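Local atomic coordinates of esterase (Sinorhizobium meliloti 1021, PDB entry 4TX1), a protein that probably hydrolyses acetyl and aryl esters, as a carbohydrate acetylesterase of the SGNH hydrolase family. Residues A[60-66]-A[74-79]; A[101-107]-A[159-163]; A[141-147]-A[184-190]. All coordinates share one frame; numbering follows the deposited sequence.

Contact 1. Residues A[60-66]-A[74-79]; sequences LNGRTTA and CDRNGA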
loop_
_atom_site.group_PDB
_atom_site.type_symbol
_atom_site.label_atom_id
_atom_site.label_comp_id
_atom_site.label_asym_id
_atom_site.label_seq_id
_atom_site.Cartn_x
_atom_site.Cartn_y
_atom_site.Cartn_z
ATOM N N LEU A 60 -14.673 -9.058 12.386
ATOM C CA LEU A 60 -13.314 -9.546 12.074
ATOM C C LEU A 60 -12.436 -9.642 13.291
ATOM O O LEU A 60 -12.177 -8.671 13.982
ATOM C CB LEU A 60 -12.618 -8.605 11.026
ATOM C CG LEU A 60 -11.173 -8.997 10.651
ATOM C CD1 LEU A 60 -11.213 -10.286 9.818
ATOM C CD2 LEU A 60 -10.496 -7.880 9.801
ATOM N N ASN A 61 -11.928 -10.835 13.560
ATOM C CA ASN A 61 -11.090 -11.040 14.709
ATOM C C ASN A 61 -9.811 -10.142 14.682
ATOM O O ASN A 61 -9.117 -10.129 13.659
ATOM C CB ASN A 61 -10.678 -12.464 14.886
ATOM C CG ASN A 61 -11.840 -13.386 15.290
ATOM O OD1 ASN A 61 -13.001 -12.961 15.329
ATOM N ND2 ASN A 61 -11.558 -14.683 15.398
ATOM N N GLY A 62 -9.603 -9.384 15.735
ATOM C CA GLY A 62 -8.486 -8.475 15.909
ATOM C C GLY A 62 -8.677 -7.073 15.297
ATOM O O GLY A 62 -7.766 -6.286 15.273
ATOM N N ARG A 63 -9.830 -6.798 14.746
ATOM C CA ARG A 63 -10.021 -5.542 14.078
ATOM C C ARG A 63 -9.875 -4.380 15.065
ATOM O O ARG A 63 -10.449 -4.433 16.093
ATOM C CB ARG A 63 -11.403 -5.477 13.449
ATOM C CG ARG A 63 -11.778 -4.133 12.862
ATOM C CD ARG A 63 -13.069 -4.161 12.070
ATOM N NE ARG A 63 -12.913 -4.664 10.732
ATOM C CZ ARG A 63 -13.840 -5.331 10.061
ATOM N NH1 ARG A 63 -14.971 -5.710 10.625
ATOM N NH2 ARG A 63 -13.595 -5.688 8.845
ATOM N N THR A 64 -9.110 -3.361 14.684
ATOM C CA THR A 64 -8.920 -2.157 15.439
ATOM C C THR A 64 -9.803 -1.055 14.827
ATOM O O THR A 64 -10.361 -1.212 13.719
ATOM C CB THR A 64 -7.488 -1.669 15.360
ATOM O OG1 THR A 64 -7.267 -1.115 14.021
ATOM C CG2 THR A 64 -6.468 -2.822 15.661
ATOM N N THR A 65 -9.897 0.086 15.529
ATOM C CA THR A 65 -10.680 1.144 15.009
ATOM C C THR A 65 -10.047 1.697 13.733
ATOM O O THR A 65 -10.692 1.771 12.683
ATOM C CB THR A 65 -10.878 2.263 16.091
ATOM O OG1 THR A 65 -9.611 2.797 16.462
ATOM C CG2 THR A 65 -11.659 1.796 17.370
ATOM N N ALA A 66 -8.780 2.059 13.775
ATOM C CA ALA A 66 -8.161 2.781 12.648
ATOM C C ALA A 66 -6.657 2.578 12.601
ATOM O O ALA A 66 -5.879 3.483 12.187
ATOM C CB ALA A 66 -8.483 4.299 12.686
ATOM N N CYS A 74 -5.354 -11.047 7.155
ATOM C CA CYS A 74 -6.477 -10.133 6.944
ATOM C C CYS A 74 -5.952 -8.723 7.218
ATOM O O CYS A 74 -4.864 -8.573 7.832
ATOM C CB CYS A 74 -7.625 -10.421 7.883
ATOM S SG CYS A 74 -7.246 -10.446 9.623
ATOM N N ASP A 75 -6.742 -7.736 6.814
ATOM C CA ASP A 75 -6.464 -6.312 7.147
ATOM C C ASP A 75 -7.330 -5.997 8.324
ATOM O O ASP A 75 -8.556 -5.891 8.203
ATOM C CB ASP A 75 -6.712 -5.398 5.979
ATOM C CG ASP A 75 -6.382 -3.986 6.230
ATOM O OD1 ASP A 75 -6.035 -3.599 7.385
ATOM O OD2 ASP A 75 -6.344 -3.255 5.167
ATOM N N ARG A 76 -6.663 -5.794 9.474
ATOM C CA ARG A 76 -7.348 -5.514 10.765
ATOM C C ARG A 76 -7.601 -4.020 10.959
ATOM O O ARG A 76 -8.134 -3.617 11.973
ATOM C CB ARG A 76 -6.502 -6.083 11.891
ATOM C CG ARG A 76 -6.683 -7.597 12.026
ATOM C CD ARG A 76 -5.751 -8.143 13.085
ATOM N NE ARG A 76 -6.174 -9.478 13.474
ATOM C CZ ARG A 76 -5.541 -10.224 14.380
ATOM N NH1 ARG A 76 -4.380 -9.848 14.903
ATOM N NH2 ARG A 76 -5.999 -11.427 14.713
ATOM N N ASN A 77 -7.176 -3.173 10.024
ATOM C CA ASN A 77 -7.429 -1.743 10.231
ATOM C C ASN A 77 -8.880 -1.413 9.845
ATOM O O ASN A 77 -9.306 -1.545 8.726
ATOM C CB ASN A 77 -6.443 -0.931 9.326
ATOM C CG ASN A 77 -6.490 0.558 9.542
ATOM O OD1 ASN A 77 -5.353 1.228 9.555
ATOM N ND2 ASN A 77 -7.646 1.137 9.613
ATOM N N GLY A 78 -9.670 -1.045 10.867
ATOM C CA GLY A 78 -11.089 -0.902 10.603
ATOM C C GLY A 78 -11.373 0.188 9.604
ATOM O O GLY A 78 -12.241 0.044 8.780
ATOM N N ALA A 79 -10.609 1.257 9.653
ATOM C CA ALA A 79 -10.857 2.387 8.785
ATOM C C ALA A 79 -10.467 2.102 7.347
ATOM O O ALA A 79 -11.142 2.543 6.425
ATOM C CB ALA A 79 -10.107 3.590 9.305
HETATM O O HOH W 1 -10.520 -4.231 9.153
#

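Contact 2. Residues A[101-107]-A[159-163]; sequences SNDMKPI and AMFAG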
loop_
_atom_site.group_PDB
_atom_site.type_symbol
_atom_site.label_atom_id
_atom_site.label_comp_id
_atom_site.label_asym_id
_atom_site.label_seq_id
_atom_site.Cartn_x
_atom_site.Cartn_y
_atom_site.Cartn_z
ATOM N N SER A 101 -11.855 -2.872 21.699
ATOM C CA SER A 101 -11.140 -3.851 22.513
ATOM C C SER A 101 -9.716 -4.089 22.026
ATOM O O SER A 101 -8.788 -4.111 22.816
ATOM C CB SER A 101 -11.933 -5.164 22.562
ATOM O OG SER A 101 -13.204 -5.003 23.233
ATOM N N ASN A 102 -9.515 -4.124 20.684
ATOM C CA ASN A 102 -8.172 -4.376 20.191
ATOM C C ASN A 102 -7.261 -3.176 20.282
ATOM O O ASN A 102 -6.057 -3.304 20.354
ATOM C CB ASN A 102 -8.230 -4.959 18.777
ATOM C CG ASN A 102 -8.832 -6.342 18.754
ATOM O OD1 ASN A 102 -8.272 -7.233 19.385
ATOM N ND2 ASN A 102 -9.948 -6.539 18.104
ATOM N N ASP A 103 -7.890 -2.020 20.322
ATOM C CA ASP A 103 -7.168 -0.770 20.542
ATOM C C ASP A 103 -6.536 -0.727 21.956
ATOM O O ASP A 103 -5.586 0.035 22.206
ATOM C CB ASP A 103 -8.029 0.472 20.389
ATOM C CG ASP A 103 -8.453 0.760 18.964
ATOM O OD1 ASP A 103 -9.073 -0.184 18.361
ATOM O OD2 ASP A 103 -8.365 1.936 18.459
ATOM N N MET A 104 -7.027 -1.601 22.869
ATOM C CA MET A 104 -6.429 -1.657 24.218
ATOM C C MET A 104 -5.104 -2.387 24.312
ATOM O O MET A 104 -4.417 -2.322 25.332
ATOM C CB MET A 104 -7.482 -2.324 25.163
ATOM C CG MET A 104 -8.843 -1.689 25.176
ATOM S SD MET A 104 -8.795 0.037 25.824
ATOM C CE MET A 104 -8.686 1.062 24.372
ATOM N N LYS A 105 -4.694 -3.051 23.219
ATOM C CA LYS A 105 -3.398 -3.654 23.113
ATOM C C LYS A 105 -2.312 -2.646 23.013
ATOM O O LYS A 105 -2.343 -1.782 22.133
ATOM C CB LYS A 105 -3.328 -4.501 21.807
ATOM C CG LYS A 105 -4.318 -5.652 21.758
ATOM C CD LYS A 105 -4.236 -6.278 20.364
ATOM C CE LYS A 105 -5.139 -7.481 20.227
ATOM N NZ LYS A 105 -5.155 -8.123 18.834
ATOM N N PRO A 106 -1.290 -2.736 23.875
ATOM C CA PRO A 106 -0.134 -1.830 23.746
ATOM C C PRO A 106 0.506 -1.746 22.391
ATOM O O PRO A 106 0.918 -0.660 21.968
ATOM C CB PRO A 106 0.855 -2.417 24.774
ATOM C CG PRO A 106 -0.050 -2.946 25.882
ATOM C CD PRO A 106 -1.269 -3.475 25.172
ATOM N N ILE A 107 0.597 -2.842 21.694
ATOM C CA ILE A 107 1.182 -2.848 20.367
ATOM C C ILE A 107 0.336 -1.966 19.442
ATOM O O ILE A 107 0.927 -1.464 18.473
ATOM C CB ILE A 107 1.422 -4.213 19.724
ATOM C CG1 ILE A 107 0.140 -5.019 19.557
ATOM C CG2 ILE A 107 2.474 -5.025 20.597
ATOM C CD1 ILE A 107 0.222 -6.249 18.573
ATOM N N ALA A 159 -0.697 -10.185 28.839
ATOM C CA ALA A 159 0.372 -9.427 28.191
ATOM C C ALA A 159 -0.110 -8.686 27.025
ATOM O O ALA A 159 0.184 -7.502 26.845
ATOM C CB ALA A 159 1.553 -10.349 27.787
ATOM N N MET A 160 -0.865 -9.398 26.192
ATOM C CA MET A 160 -1.377 -8.795 24.898
ATOM C C MET A 160 -2.198 -7.537 25.189
ATOM O O MET A 160 -2.138 -6.583 24.442
ATOM C CB MET A 160 -2.207 -9.780 24.132
ATOM C CG MET A 160 -2.890 -9.225 22.903
ATOM S SD MET A 160 -1.628 -8.831 21.635
ATOM C CE MET A 160 -1.885 -10.274 20.658
ATOM N N PHE A 161 -2.955 -7.536 26.288
ATOM C CA PHE A 161 -3.860 -6.466 26.641
ATOM C C PHE A 161 -3.447 -5.809 27.942
ATOM O O PHE A 161 -4.294 -5.165 28.605
ATOM C CB PHE A 161 -5.311 -7.005 26.761
ATOM C CG PHE A 161 -5.906 -7.505 25.472
ATOM C CD1 PHE A 161 -6.616 -6.609 24.619
ATOM C CD2 PHE A 161 -5.789 -8.839 25.070
ATOM C CE1 PHE A 161 -7.202 -7.040 23.446
ATOM C CE2 PHE A 161 -6.389 -9.237 23.871
ATOM C CZ PHE A 161 -7.091 -8.330 23.078
ATOM N N ALA A 162 -2.146 -5.795 28.224
ATOM C CA ALA A 162 -1.642 -5.163 29.446
ATOM C C ALA A 162 -2.113 -3.706 29.574
ATOM O O ALA A 162 -1.985 -2.873 28.651
ATOM C CB ALA A 162 -0.103 -5.281 29.498
ATOM N N GLY A 163 -2.689 -3.348 30.704
ATOM C CA GLY A 163 -3.227 -1.955 30.913
ATOM C C GLY A 163 -4.673 -1.762 30.463
ATOM O O GLY A 163 -5.327 -0.738 30.725
HETATM O O HOH W 2 0.053 -5.517 22.996
#

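Contact 3. Residues A[141-147]-A[184-190]; sequences ILIVSPP and CGFFDGG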
loop_
_atom_site.group_PDB
_atom_site.type_symbol
_atom_site.label_atom_id
_atom_site.label_comp_id
_atom_site.label_asym_id
_atom_site.label_seq_id
_atom_site.Cartn_x
_atom_site.Cartn_y
_atom_site.Cartn_z
ATOM N N ILE A 141 -26.193 6.165 12.527
ATOM C CA ILE A 141 -25.008 5.497 13.121
ATOM C C ILE A 141 -25.191 5.289 14.614
ATOM O O ILE A 141 -25.526 6.246 15.362
ATOM C CB ILE A 141 -23.773 6.366 12.867
ATOM C CG1 ILE A 141 -23.507 6.531 11.362
ATOM C CG2 ILE A 141 -22.515 5.669 13.419
ATOM C CD1 ILE A 141 -22.375 7.531 11.037
ATOM N N LEU A 142 -24.950 4.069 15.056
ATOM C CA LEU A 142 -24.974 3.682 16.461
ATOM C C LEU A 142 -23.560 3.284 16.905
ATOM O O LEU A 142 -23.043 2.253 16.379
ATOM C CB LEU A 142 -25.898 2.543 16.657
ATOM C CG LEU A 142 -26.435 2.120 18.005
ATOM C CD1 LEU A 142 -27.050 0.745 18.172
ATOM C CD2 LEU A 142 -26.207 3.064 19.214
ATOM N N ILE A 143 -23.050 3.965 17.911
ATOM C CA ILE A 143 -21.750 3.693 18.509
ATOM C C ILE A 143 -21.991 2.826 19.751
ATOM O O ILE A 143 -22.640 3.249 20.696
ATOM C CB ILE A 143 -20.970 4.927 18.881
ATOM C CG1 ILE A 143 -20.706 5.726 17.598
ATOM C CG2 ILE A 143 -19.672 4.584 19.621
ATOM C CD1 ILE A 143 -20.190 7.131 17.777
ATOM N N VAL A 144 -21.429 1.630 19.760
ATOM C CA VAL A 144 -21.555 0.751 20.910
ATOM C C VAL A 144 -20.203 0.592 21.601
ATOM O O VAL A 144 -19.144 0.203 20.980
ATOM C CB VAL A 144 -22.145 -0.593 20.515
ATOM C CG1 VAL A 144 -22.314 -1.448 21.777
ATOM C CG2 VAL A 144 -23.432 -0.480 19.721
ATOM N N SER A 145 -20.128 0.914 22.893
ATOM C CA SER A 145 -18.906 0.705 23.642
ATOM C C SER A 145 -18.903 -0.827 24.002
ATOM O O SER A 145 -19.941 -1.391 24.450
ATOM C CB SER A 145 -18.720 1.594 24.871
ATOM O OG SER A 145 -19.889 1.382 25.694
ATOM N N PRO A 146 -17.772 -1.516 23.740
ATOM C CA PRO A 146 -17.780 -2.941 23.963
ATOM C C PRO A 146 -17.739 -3.170 25.523
ATOM O O PRO A 146 -17.265 -2.322 26.294
ATOM C CB PRO A 146 -16.447 -3.429 23.355
ATOM C CG PRO A 146 -15.565 -2.197 23.418
ATOM C CD PRO A 146 -16.523 -1.040 23.122
ATOM N N PRO A 147 -18.201 -4.355 25.949
ATOM C CA PRO A 147 -18.008 -4.683 27.370
ATOM C C PRO A 147 -16.572 -4.626 27.757
ATOM O O PRO A 147 -15.669 -5.093 27.021
ATOM C CB PRO A 147 -18.605 -6.084 27.477
ATOM C CG PRO A 147 -19.549 -6.197 26.389
ATOM C CD PRO A 147 -18.963 -5.397 25.261
ATOM N N CYS A 184 -24.778 10.791 16.671
ATOM C CA CYS A 184 -24.927 9.374 16.512
ATOM C C CYS A 184 -25.695 8.876 17.752
ATOM O O CYS A 184 -25.633 9.504 18.838
ATOM C CB CYS A 184 -23.508 8.699 16.615
ATOM S SG CYS A 184 -22.545 9.007 15.149
ATOM N N GLY A 185 -26.263 7.672 17.619
ATOM C CA GLY A 185 -26.730 6.934 18.798
ATOM C C GLY A 185 -25.584 6.364 19.585
ATOM O O GLY A 185 -24.458 6.158 19.048
ATOM N N PHE A 186 -25.874 6.042 20.839
ATOM C CA PHE A 186 -24.935 5.406 21.747
ATOM C C PHE A 186 -25.583 4.259 22.513
ATOM O O PHE A 186 -26.751 4.356 22.980
ATOM C CB PHE A 186 -24.323 6.407 22.731
ATOM C CG PHE A 186 -23.444 5.771 23.759
ATOM C CD1 PHE A 186 -22.180 5.242 23.424
ATOM C CD2 PHE A 186 -23.866 5.623 25.066
ATOM C CE1 PHE A 186 -21.436 4.575 24.339
ATOM C CE2 PHE A 186 -23.102 4.927 26.001
ATOM C CZ PHE A 186 -21.852 4.451 25.658
ATOM N N PHE A 187 -24.845 3.188 22.708
ATOM C CA PHE A 187 -25.245 2.185 23.709
ATOM C C PHE A 187 -24.006 1.694 24.404
ATOM O O PHE A 187 -23.008 1.335 23.717
ATOM C CB PHE A 187 -25.954 1.050 23.026
ATOM C CG PHE A 187 -26.524 0.019 23.989
ATOM C CD1 PHE A 187 -27.703 0.297 24.687
ATOM C CD2 PHE A 187 -25.911 -1.203 24.157
ATOM C CE1 PHE A 187 -28.231 -0.654 25.567
ATOM C CE2 PHE A 187 -26.420 -2.150 25.055
ATOM C CZ PHE A 187 -27.595 -1.874 25.743
ATOM N N ASP A 188 -24.075 1.501 25.716
ATOM C CA ASP A 188 -22.979 0.877 26.463
ATOM C C ASP A 188 -23.160 -0.638 26.513
ATOM O O ASP A 188 -24.053 -1.136 27.226
ATOM C CB ASP A 188 -22.881 1.409 27.904
ATOM C CG ASP A 188 -21.742 0.778 28.682
ATOM O OD1 ASP A 188 -20.911 0.039 28.108
ATOM O OD2 ASP A 188 -21.660 1.041 29.863
ATOM N N GLY A 189 -22.379 -1.411 25.707
ATOM C CA GLY A 189 -22.476 -2.858 25.725
ATOM C C GLY A 189 -22.247 -3.451 27.096
ATOM O O GLY A 189 -22.791 -4.498 27.398
ATOM N N GLY A 190 -21.454 -2.766 27.921
ATOM C CA GLY A 190 -21.056 -3.239 29.199
ATOM C C GLY A 190 -22.201 -3.128 30.198
ATOM O O GLY A 190 -22.162 -3.752 31.297
HETATM O O HOH W 3 -18.122 -0.175 27.642
#

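Contact 1. Residues A[60-66]-A[74-79]
Thr64 and Arg76 tie the loop after strand 53-59 to the chain that leads into helix 78-89. Thr64 N gives a nearly straight bond to Arg76 O (2.9 Å, 167° at the hydrogen), and Gly78 N returns a weak one to Thr64 O, making a single beta bridge between Thr64 and Asn77. Packing is tightest here. Gly78 CA comes within 3.4 Å of Thr65 O, and a side-chain carbon on Gly78 would strike the carbonyls of Thr64 and Thr65; beside it the small methyls Ala66 CB and Ala79 CB meet at 3.8 Å. Gly62, third residue of a type II turn from Leu60 to Arg63, has the positive phi (85°) that glycine accepts easily, and its CA lies over one face of the Arg76 guanidinium, 3.5 Å from Arg76 NE. NE also makes a weak bond to Asn61 O, 3.0 Å away, while Arg76 NH1 pairs with Asp69. Toward Cys74 the contact is looser and partly exposed: Leu60 CD1 touches Cys74 SG at 4.0 Å, and His87 of a second subunit packs on both residues. Arg63 bends at chi3 (-81°), turning NE to a water that donates to Asp75 O and, weakly, to Asn77 O, while its NH1 reaches Gly20 O. The turn is thus held by Arg76 at Asn61 O and by the bridge at Thr64 just after it. As in other SGNH hydrolases, its glycine probably helps form the oxyanion hole; Asn61 touches Ser22, the likely nucleophile, so these bonds are likely to keep the turn's peptide groups in place beside the reaction site.

Contact 2. Residues A[101-107]-A[159-163]
The GxND sequence block of the SGNH hydrolases, here ending in Ser101, Asn102 and Asp103, meets Phe161 where helix 155-160 ends. After the short 3-10 turn of 102-104 the chain runs on through Lys105 and Pro106, and the aromatic ring wedges against this bend. Ser101 O lies in the plane of the ring at its edge, 3.4 Å from Phe161 CE1, where the slightly positive ring hydrogens suit a carbonyl oxygen; Met104 CB and Asn102 OD1 also approach the edge. One face is taken by Lys105, whose CG stands 4.0 Å from the centroid of the Phe161 ring in a CH-pi contact, 28° off the normal. A long flexible residue suits this place: extended beyond CG, the lysine runs across the face of the ring and alongside the thioether, its CD 3.9 Å from Met160 SD, and carries its ammonium on to Asn102 OD1, a weak bond of 3.3 Å from Lys105 NZ. Asp69 makes a long, weak ion pair with the same nitrogen. Asn102 spends its ND2 on Arg63 O, consistent with a fixed side chain for a residue whose family counterpart contributes to the oxyanion hole. Farther out, the proline ring packs against two carbonyl oxygens, Pro106 CD lying 3.3 Å from Met160 O and Pro106 CG 3.4 Å from Ala162 O. Phe113 of a fourth subunit packs on Met160. Lacking an N-H, Pro106 cannot serve Met160 O as a donor; a water does so, donating to Met160 O over 2.8 Å and accepting from Ile107 N at 3.0 Å.

Contact 3. Residues A[141-147]-A[184-190]
Ser145 OG donates to Asp188 OD1 over 2.9 Å at the carboxyl ends of two parallel strands, 141-145 and the edge strand 185-188, of the central sheet in this alpha/beta SGNH fold. Its OG sits between the backbone N and the carbonyl carbon (chi1 56°), which turns it to the strand of Asp188. From the opposite face of the carboxylate Gly190 N reaches the same OD1, also at 2.9 Å, closing an Asx turn, so one oxygen holds the neighbouring strand and its own following turn together. Replacing Asp188 by an alanine removes this shared acceptor, and would probably leave the Ser145 hydroxyl and Gly190 N without a mate and the turn less fixed. Backbone bonds continue the pairing: Ile143 N to Gly185 O is nearly straight (2.8 Å, 175°), and Gly189 N closes on Ser145 O at 2.7 Å, where any side chain on Gly189 would clash. Outward, Ile143, Ser145 and Phe186 face Tyr175 of helix 171-182, while Leu142, Val144 and Phe187 turn to Leu215 of helix 205-223. Apolar side chains suit these helix-covered faces; Ser145, small and polar, sits where Asp188 can take its hydroxyl. Gly185 gives the leucine its place: Leu142 CD2 lies 3.4 Å from Gly185 C.

How the contacts relate
Contact 1 closes before contact 2 opens, whereas contacts 2 and 3 interleave: 101-107, 141-147, 159-163, then 184-190. The first two have centres about 14 Å apart and touch, Thr65 OG1 probably bonding Asp103 OD2 at 2.5 Å. Contact 3 pairs the last two strands of the five-stranded parallel sheet; its centre is about 18 Å from that of contact 1 and about 20 Å from that of contact 2, which it meets through Pro146 packed on Ser101. Segments 60-66 and 101-107 belong to loops following strands 53-59 and 94-98. Together they bring the family's glycine and asparagine blocks side by side, as expected of an SGNH active site built on strand-following loops.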